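Local coordinates for protein beta-galactosidase (Bacillus circulans subsp. alkalophilus, PDB 3TTY) that hydrolyses terminal beta-galactosidic bonds, as a zinc-containing glycoside hydrolase with a TIM-barrel domain that binds galactose, at residues A[144-152]-A[233-244]. Residues are numbered along the deposited sequence; the frame is centred on the assembly and turned at random.
With GLA (alpha-D-galactopyranose), chain H.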
ATOM      1  N   MET A 144      36.991  24.151  -2.264  1.00 22.72           N
ATOM      2  CA  MET A 144      35.841  23.778  -1.441  1.00 23.95           C
ATOM      3  C   MET A 144      35.965  22.331  -0.976  1.00 21.62           C
ATOM      4  O   MET A 144      36.385  21.471  -1.748  1.00 22.77           O
ATOM      5  CB  MET A 144      34.551  23.972  -2.242  1.00 19.00           C
ATOM      6  CG  MET A 144      33.261  23.665  -1.493  1.00 17.34           C
ATOM      7  SD  MET A 144      32.850  24.818  -0.146  1.00 22.17           S
ATOM      8  CE  MET A 144      32.845  26.391  -0.994  1.00 24.12           C
ATOM      9  N   TRP A 145      35.625  22.073   0.288  1.00 19.71           N
ATOM     10  CA  TRP A 145      35.502  20.703   0.798  1.00 21.50           C
ATOM     11  C   TRP A 145      34.037  20.281   0.767  1.00 19.61           C
ATOM     12  O   TRP A 145      33.152  21.037   1.161  1.00 18.06           O
ATOM     13  CB  TRP A 145      36.028  20.563   2.236  1.00 19.50           C
ATOM     14  CG  TRP A 145      37.526  20.579   2.379  1.00 20.95           C
ATOM     15  CD1 TRP A 145      38.287  21.616   2.826  1.00 19.53           C
ATOM     16  CD2 TRP A 145      38.440  19.511   2.085  1.00 19.25           C
ATOM     17  NE1 TRP A 145      39.612  21.265   2.824  1.00 20.73           N
ATOM     18  CE2 TRP A 145      39.735  19.979   2.374  1.00 19.66           C
ATOM     19  CE3 TRP A 145      38.289  18.210   1.599  1.00 16.18           C
ATOM     20  CZ2 TRP A 145      40.870  19.196   2.197  1.00 21.23           C
ATOM     21  CZ3 TRP A 145      39.416  17.437   1.418  1.00 20.63           C
ATOM     22  CH2 TRP A 145      40.689  17.928   1.716  1.00 22.13           C
ATOM     23  N   HIS A 146      33.804  19.053   0.319  1.00 17.50           N
ATOM     24  CA  HIS A 146      32.473  18.487   0.166  1.00 15.93           C
ATOM     25  C   HIS A 146      32.395  17.295   1.132  1.00 18.82           C
ATOM     26  O   HIS A 146      32.745  16.157   0.784  1.00 18.36           O
ATOM     27  CB  HIS A 146      32.297  18.098  -1.317  1.00 15.06           C
ATOM     28  CG  HIS A 146      31.024  17.376  -1.653  1.00 16.50           C
ATOM     29  ND1 HIS A 146      30.553  16.299  -0.930  1.00 16.59           N
ATOM     30  CD2 HIS A 146      30.176  17.527  -2.697  1.00 19.92           C
ATOM     31  CE1 HIS A 146      29.453  15.838  -1.501  1.00 16.83           C
ATOM     32  NE2 HIS A 146      29.199  16.562  -2.574  1.00 18.01           N
ATOM     33  N   VAL A 147      31.960  17.576   2.360  1.00 15.96           N
ATOM     34  CA  VAL A 147      31.923  16.567   3.424  1.00 18.64           C
ATOM     35  C   VAL A 147      30.845  15.532   3.181  1.00 18.93           C
ATOM     36  O   VAL A 147      29.664  15.879   3.006  1.00 17.93           O
ATOM     37  CB  VAL A 147      31.669  17.198   4.803  1.00 17.29           C
ATOM     38  CG1 VAL A 147      31.393  16.110   5.849  1.00 15.89           C
ATOM     39  CG2 VAL A 147      32.847  18.078   5.207  1.00 16.16           C
ATOM     40  N   SER A 148      31.247  14.261   3.158  1.00 16.41           N
ATOM     41  CA  SER A 148      30.289  13.175   2.981  1.00 16.87           C
ATOM     42  C   SER A 148      29.464  13.425   1.706  1.00 17.47           C
ATOM     43  O   SER A 148      29.986  13.934   0.714  1.00 17.77           O
ATOM     44  CB  SER A 148      29.382  13.079   4.220  1.00 17.61           C
ATOM     45  OG  SER A 148      28.642  11.870   4.249  1.00 18.84           O
ATOM     46  N   ASN A 149      28.190  13.053   1.742  1.00 18.10           N
ATOM     47  CA  ASN A 149      27.252  13.316   0.665  1.00 15.30           C
ATOM     48  C   ASN A 149      25.830  13.094   1.169  1.00 16.21           C
ATOM     49  O   ASN A 149      25.535  12.051   1.759  1.00 16.24           O
ATOM     50  CB  ASN A 149      27.513  12.408  -0.537  1.00 11.84           C
ATOM     51  CG  ASN A 149      26.744  12.855  -1.769  1.00 16.00           C
ATOM     52  OD1 ASN A 149      26.999  13.926  -2.313  1.00 15.17           O
ATOM     53  ND2 ASN A 149      25.790  12.043  -2.207  1.00 18.55           N
ATOM     54  N   GLU A 150      24.963  14.075   0.932  1.00 12.86           N
ATOM     55  CA  GLU A 150      23.564  14.028   1.377  1.00 18.17           C
ATOM     56  C   GLU A 150      23.320  13.229   2.680  1.00 19.11           C
ATOM     57  O   GLU A 150      22.726  12.148   2.657  1.00 18.48           O
ATOM     58  CB  GLU A 150      22.646  13.509   0.254  1.00 16.33           C
ATOM     59  CG  GLU A 150      22.608  14.376  -0.994  1.00 16.76           C
ATOM     60  CD  GLU A 150      21.394  14.095  -1.884  1.00 22.41           C
ATOM     61  OE1 GLU A 150      20.852  12.960  -1.846  1.00 22.09           O
ATOM     62  OE2 GLU A 150      20.973  15.021  -2.616  1.00 18.78           O
ATOM     63  N   TYR A 151      23.793  13.757   3.804  1.00 16.70           N
ATOM     64  CA  TYR A 151      23.419  13.225   5.112  1.00 16.87           C
ATOM     65  C   TYR A 151      21.893  13.057   5.238  1.00 18.12           C
ATOM     66  O   TYR A 151      21.123  13.914   4.808  1.00 16.11           O
ATOM     67  CB  TYR A 151      23.892  14.173   6.201  1.00 17.94           C
ATOM     68  CG  TYR A 151      25.372  14.153   6.513  1.00 14.19           C
ATOM     69  CD1 TYR A 151      25.939  13.079   7.166  1.00 15.01           C
ATOM     70  CD2 TYR A 151      26.187  15.240   6.201  1.00 14.76           C
ATOM     71  CE1 TYR A 151      27.276  13.063   7.486  1.00 14.92           C
ATOM     72  CE2 TYR A 151      27.540  15.242   6.527  1.00 14.06           C
ATOM     73  CZ  TYR A 151      28.071  14.146   7.175  1.00 15.96           C
ATOM     74  OH  TYR A 151      29.403  14.111   7.514  1.00 17.10           O
ATOM     75  N   GLY A 152      21.442  11.955   5.827  1.00 20.65           N
ATOM     76  CA  GLY A 152      20.008  11.747   5.947  1.00 18.68           C
ATOM     77  C   GLY A 152      19.593  10.363   6.386  1.00 19.32           C
ATOM     78  O   GLY A 152      20.430   9.471   6.522  1.00 19.63           O
ATOM     79  N   PHE A 233      29.021  15.668  10.610  1.00 14.85           N
ATOM     80  CA  PHE A 233      29.510  16.740   9.741  1.00 17.13           C
ATOM     81  C   PHE A 233      30.585  17.592  10.411  1.00 18.37           C
ATOM     82  O   PHE A 233      31.679  17.789   9.857  1.00 14.54           O
ATOM     83  CB  PHE A 233      28.380  17.653   9.277  1.00 16.93           C
ATOM     84  CG  PHE A 233      28.872  18.905   8.594  1.00 17.15           C
ATOM     85  CD1 PHE A 233      29.366  18.851   7.299  1.00 14.99           C
ATOM     86  CD2 PHE A 233      28.862  20.125   9.254  1.00 16.28           C
ATOM     87  CE1 PHE A 233      29.838  19.988   6.668  1.00 17.51           C
ATOM     88  CE2 PHE A 233      29.323  21.278   8.634  1.00 18.30           C
ATOM     89  CZ  PHE A 233      29.813  21.217   7.341  1.00 18.92           C
ATOM     90  N   LYS A 234      30.255  18.095  11.600  1.00 16.90           N
ATOM     91  CA  LYS A 234      31.144  18.959  12.369  1.00 19.59           C
ATOM     92  C   LYS A 234      32.456  18.273  12.686  1.00 20.14           C
ATOM     93  O   LYS A 234      33.519  18.891  12.634  1.00 19.02           O
ATOM     94  CB  LYS A 234      30.483  19.414  13.673  1.00 18.80           C
ATOM     95  CG  LYS A 234      29.118  20.076  13.482  1.00 16.81           C
ATOM     96  CD  LYS A 234      28.697  20.935  14.689  1.00 19.47           C
ATOM     97  CE  LYS A 234      29.002  20.254  16.017  1.00 21.90           C
ATOM     98  NZ  LYS A 234      28.500  21.033  17.182  1.00 27.87           N
ATOM     99  N   MET A 235      32.375  16.993  13.022  1.00 16.88           N
ATOM    100  CA  MET A 235      33.564  16.218  13.304  1.00 18.17           C
ATOM    101  C   MET A 235      34.535  16.238  12.117  1.00 19.24           C
ATOM    102  O   MET A 235      35.739  16.392  12.310  1.00 17.96           O
ATOM    103  CB  MET A 235      33.195  14.783  13.681  1.00 18.49           C
ATOM    104  CG  MET A 235      34.393  13.860  13.830  1.00 18.29           C
ATOM    105  SD  MET A 235      33.930  12.106  13.798  1.00 26.46           S
ATOM    106  CE  MET A 235      33.629  11.850  12.042  1.00 20.19           C
ATOM    107  N   GLU A 236      34.019  16.078  10.898  1.00 17.43           N
ATOM    108  CA  GLU A 236      34.887  16.070   9.712  1.00 20.73           C
ATOM    109  C   GLU A 236      35.350  17.486   9.375  1.00 19.08           C
ATOM    110  O   GLU A 236      36.525  17.726   9.085  1.00 21.57           O
ATOM    111  CB  GLU A 236      34.192  15.425   8.500  1.00 18.09           C
ATOM    112  CG  GLU A 236      34.048  13.905   8.589  1.00 16.64           C
ATOM    113  CD  GLU A 236      33.625  13.274   7.253  1.00 22.49           C
ATOM    114  OE1 GLU A 236      34.146  13.680   6.190  1.00 21.06           O
ATOM    115  OE2 GLU A 236      32.771  12.366   7.264  1.00 18.30           O
ATOM    116  N   ARG A 237      34.411  18.422   9.426  1.00 19.74           N
ATOM    117  CA  ARG A 237      34.704  19.823   9.194  1.00 17.36           C
ATOM    118  C   ARG A 237      35.911  20.232  10.037  1.00 20.58           C
ATOM    119  O   ARG A 237      36.841  20.835   9.522  1.00 21.56           O
ATOM    120  CB  ARG A 237      33.482  20.680   9.539  1.00 14.81           C
ATOM    121  CG  ARG A 237      33.715  22.182   9.522  1.00 18.06           C
ATOM    122  CD  ARG A 237      32.646  22.908  10.330  1.00 20.87           C
ATOM    123  NE  ARG A 237      32.874  22.754  11.757  1.00 19.88           N
ATOM    124  CZ  ARG A 237      32.009  23.106  12.703  1.00 20.47           C
ATOM    125  NH1 ARG A 237      30.836  23.628  12.378  1.00 19.65           N
ATOM    126  NH2 ARG A 237      32.316  22.928  13.980  1.00 15.98           N
ATOM    127  N   ASP A 238      35.901  19.882  11.325  1.00 18.11           N
ATOM    128  CA  ASP A 238      36.978  20.290  12.233  1.00 20.58           C
ATOM    129  C   ASP A 238      38.334  19.685  11.864  1.00 21.53           C
ATOM    130  O   ASP A 238      39.361  20.356  11.926  1.00 22.80           O
ATOM    131  CB  ASP A 238      36.632  19.970  13.688  1.00 19.43           C
ATOM    132  CG  ASP A 238      35.482  20.841  14.233  1.00 26.64           C
ATOM    133  OD1 ASP A 238      35.136  21.876  13.610  1.00 23.98           O
ATOM    134  OD2 ASP A 238      34.925  20.485  15.298  1.00 26.59           O
ATOM    135  N   GLU A 239      38.339  18.420  11.475  1.00 20.13           N
ATOM    136  CA  GLU A 239      39.578  17.761  11.081  1.00 22.09           C
ATOM    137  C   GLU A 239      40.119  18.384   9.791  1.00 20.58           C
ATOM    138  O   GLU A 239      41.319  18.566   9.643  1.00 25.15           O
ATOM    139  CB  GLU A 239      39.359  16.242  10.944  1.00 23.88           C
ATOM    140  CG  GLU A 239      40.618  15.416  10.717  1.00 24.77           C
ATOM    141  CD  GLU A 239      41.619  15.471  11.879  1.00 30.55           C
ATOM    142  OE1 GLU A 239      41.312  16.079  12.931  1.00 29.78           O
ATOM    143  OE2 GLU A 239      42.721  14.893  11.731  1.00 35.01           O
ATOM    144  N   LEU A 240      39.222  18.748   8.884  1.00 23.49           N
ATOM    145  CA  LEU A 240      39.598  19.427   7.642  1.00 22.85           C
ATOM    146  C   LEU A 240      40.227  20.790   7.906  1.00 24.06           C
ATOM    147  O   LEU A 240      41.296  21.107   7.383  1.00 23.72           O
ATOM    148  CB  LEU A 240      38.377  19.604   6.731  1.00 20.13           C
ATOM    149  CG  LEU A 240      37.765  18.330   6.147  1.00 16.44           C
ATOM    150  CD1 LEU A 240      36.521  18.643   5.334  1.00 14.13           C
ATOM    151  CD2 LEU A 240      38.792  17.584   5.298  1.00 16.91           C
ATOM    152  N   LYS A 241      39.547  21.601   8.706  1.00 21.71           N
ATOM    153  CA  LYS A 241      40.025  22.940   9.021  1.00 24.72           C
ATOM    154  C   LYS A 241      41.349  22.939   9.798  1.00 25.49           C
ATOM    155  O   LYS A 241      42.131  23.878   9.688  1.00 25.02           O
ATOM    156  CB  LYS A 241      38.950  23.729   9.768  1.00 24.76           C
ATOM    157  CG  LYS A 241      37.817  24.220   8.866  1.00 24.84           C
ATOM    158  CD  LYS A 241      36.716  24.870   9.698  1.00 25.03           C
ATOM    159  CE  LYS A 241      35.686  25.566   8.812  1.00 29.50           C
ATOM    160  NZ  LYS A 241      36.311  26.477   7.799  1.00 35.35           N
ATOM    161  N   ARG A 242      41.603  21.886  10.567  1.00 22.80           N
ATOM    162  CA  ARG A 242      42.880  21.735  11.260  1.00 26.79           C
ATOM    163  C   ARG A 242      44.067  21.804  10.277  1.00 34.36           C
ATOM    164  O   ARG A 242      45.126  22.354  10.597  1.00 35.92           O
ATOM    165  CB  ARG A 242      42.912  20.402  12.004  1.00 26.90           C
ATOM    166  CG  ARG A 242      43.593  20.452  13.361  1.00 44.10           C
ATOM    167  CD  ARG A 242      43.377  19.150  14.138  1.00 49.48           C
ATOM    168  NE  ARG A 242      43.989  18.001  13.469  1.00 45.77           N
ATOM    169  CZ  ARG A 242      45.192  17.514  13.766  1.00 54.64           C
ATOM    170  NH1 ARG A 242      45.920  18.071  14.729  1.00 56.90           N
ATOM    171  NH2 ARG A 242      45.666  16.464  13.104  1.00 52.87           N
ATOM    172  N   TRP A 243      43.882  21.242   9.087  1.00 25.00           N
ATOM    173  CA  TRP A 243      44.940  21.175   8.093  1.00 24.98           C
ATOM    174  C   TRP A 243      44.804  22.255   7.026  1.00 26.19           C
ATOM    175  O   TRP A 243      45.798  22.737   6.501  1.00 26.27           O
ATOM    176  CB  TRP A 243      44.957  19.802   7.434  1.00 27.65           C
ATOM    177  CG  TRP A 243      45.444  18.719   8.326  1.00 27.17           C
ATOM    178  CD1 TRP A 243      44.691  17.798   8.976  1.00 27.70           C
ATOM    179  CD2 TRP A 243      46.806  18.444   8.671  1.00 29.15           C
ATOM    180  NE1 TRP A 243      45.495  16.960   9.711  1.00 29.04           N
ATOM    181  CE2 TRP A 243      46.799  17.335   9.538  1.00 33.81           C
ATOM    182  CE3 TRP A 243      48.030  19.030   8.333  1.00 28.18           C
ATOM    183  CZ2 TRP A 243      47.968  16.795  10.070  1.00 38.38           C
ATOM    184  CZ3 TRP A 243      49.187  18.498   8.855  1.00 33.56           C
ATOM    185  CH2 TRP A 243      49.151  17.390   9.717  1.00 35.37           C
ATOM    186  N   THR A 244      43.576  22.634   6.696  1.00 20.85           N
ATOM    187  CA  THR A 244      43.375  23.675   5.701  1.00 22.90           C
ATOM    188  C   THR A 244      42.337  24.686   6.164  1.00 25.45           C
ATOM    189  O   THR A 244      41.218  24.709   5.660  1.00 24.89           O
ATOM    190  CB  THR A 244      42.958  23.084   4.344  1.00 22.29           C
ATOM    191  OG1 THR A 244      41.721  22.378   4.493  1.00 20.57           O
ATOM    192  CG2 THR A 244      44.025  22.121   3.846  1.00 21.43           C
TER
HETATM  193  C1  GLA H 677      21.733  13.185  -5.245  1.00 24.02           C
HETATM  194  C2  GLA H 677      23.152  12.643  -4.943  1.00 19.21           C
HETATM  195  C3  GLA H 677      23.975  12.374  -6.214  1.00 19.40           C
HETATM  196  C4  GLA H 677      23.103  11.575  -7.171  1.00 19.50           C
HETATM  197  C5  GLA H 677      21.782  12.316  -7.399  1.00 21.87           C
HETATM  198  C6  GLA H 677      20.956  11.531  -8.425  1.00 18.83           C
HETATM  199  O1  GLA H 677      21.676  14.534  -5.742  1.00 25.40           O
HETATM  200  O2  GLA H 677      23.862  13.552  -4.117  1.00 19.74           O
HETATM  201  O3  GLA H 677      25.163  11.612  -5.934  1.00 16.09           O
HETATM  202  O4  GLA H 677      22.845  10.330  -6.534  1.00 18.67           O
HETATM  203  O5  GLA H 677      21.047  12.354  -6.171  1.00 21.74           O
HETATM  204  O6  GLA H 677      19.913  12.359  -8.956  1.00 19.98           O
HETATM  205  O   HOH W   1      30.636  11.752   8.479  1.00 16.94           O
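Trp145 lays the six-membered part of its indole against Leu240: CD2 of the leucine sits 3.7 Å from the centroid of that ring, only 8° off its normal, which defines a CH-pi contact over the face. At the ring edge, Trp145 NE1 donates to Thr244 OG1 over 2.9 Å with an N-H...O angle of 149°, the acceptor lying tilted from the indole plane. That hydroxyl is itself a donor to Leu240 O, which also accepts from the backbone N of Trp243 and Thr244; three donors thus converge on one carbonyl. The first torsion of Thr244 (chi1 61°) holds OG1 between its own N and carbonyl carbon, where it can serve both partners.

Val147 splits its two methyls. With CG1 anti to the backbone N, that branch reaches Phe233 CD1 at 3.7 Å and crosses the Glu236 side chain at a slant, closest to OE1, while CG2 meets Leu240 CD1, also at 3.7 Å. The carboxylate beside this apolar patch is buried but satisfied: Thr80 and Thr82 bond to its two oxygens, and Thr80 OG1 is also hydrogen-bonded to Ser148 N.

Further on, Asn149 donates through ND2 to O2 of the galactose (3.1 Å), and Glu150 joins it in the sugar pocket. Tyr151 comes back to the helix, its CE2 3.8 Å from Phe233 CB, and a water links Tyr151 OH (2.8 Å) to Glu236 OE2. Strand 142-146 is the fourth of eight parallel barrel strands, and helix 215-243 leads into the fifth, 249-253; the arrangement is the strand-against-outer-helix packing of a TIM barrel, with the sugar site at the C-terminal end of the strand.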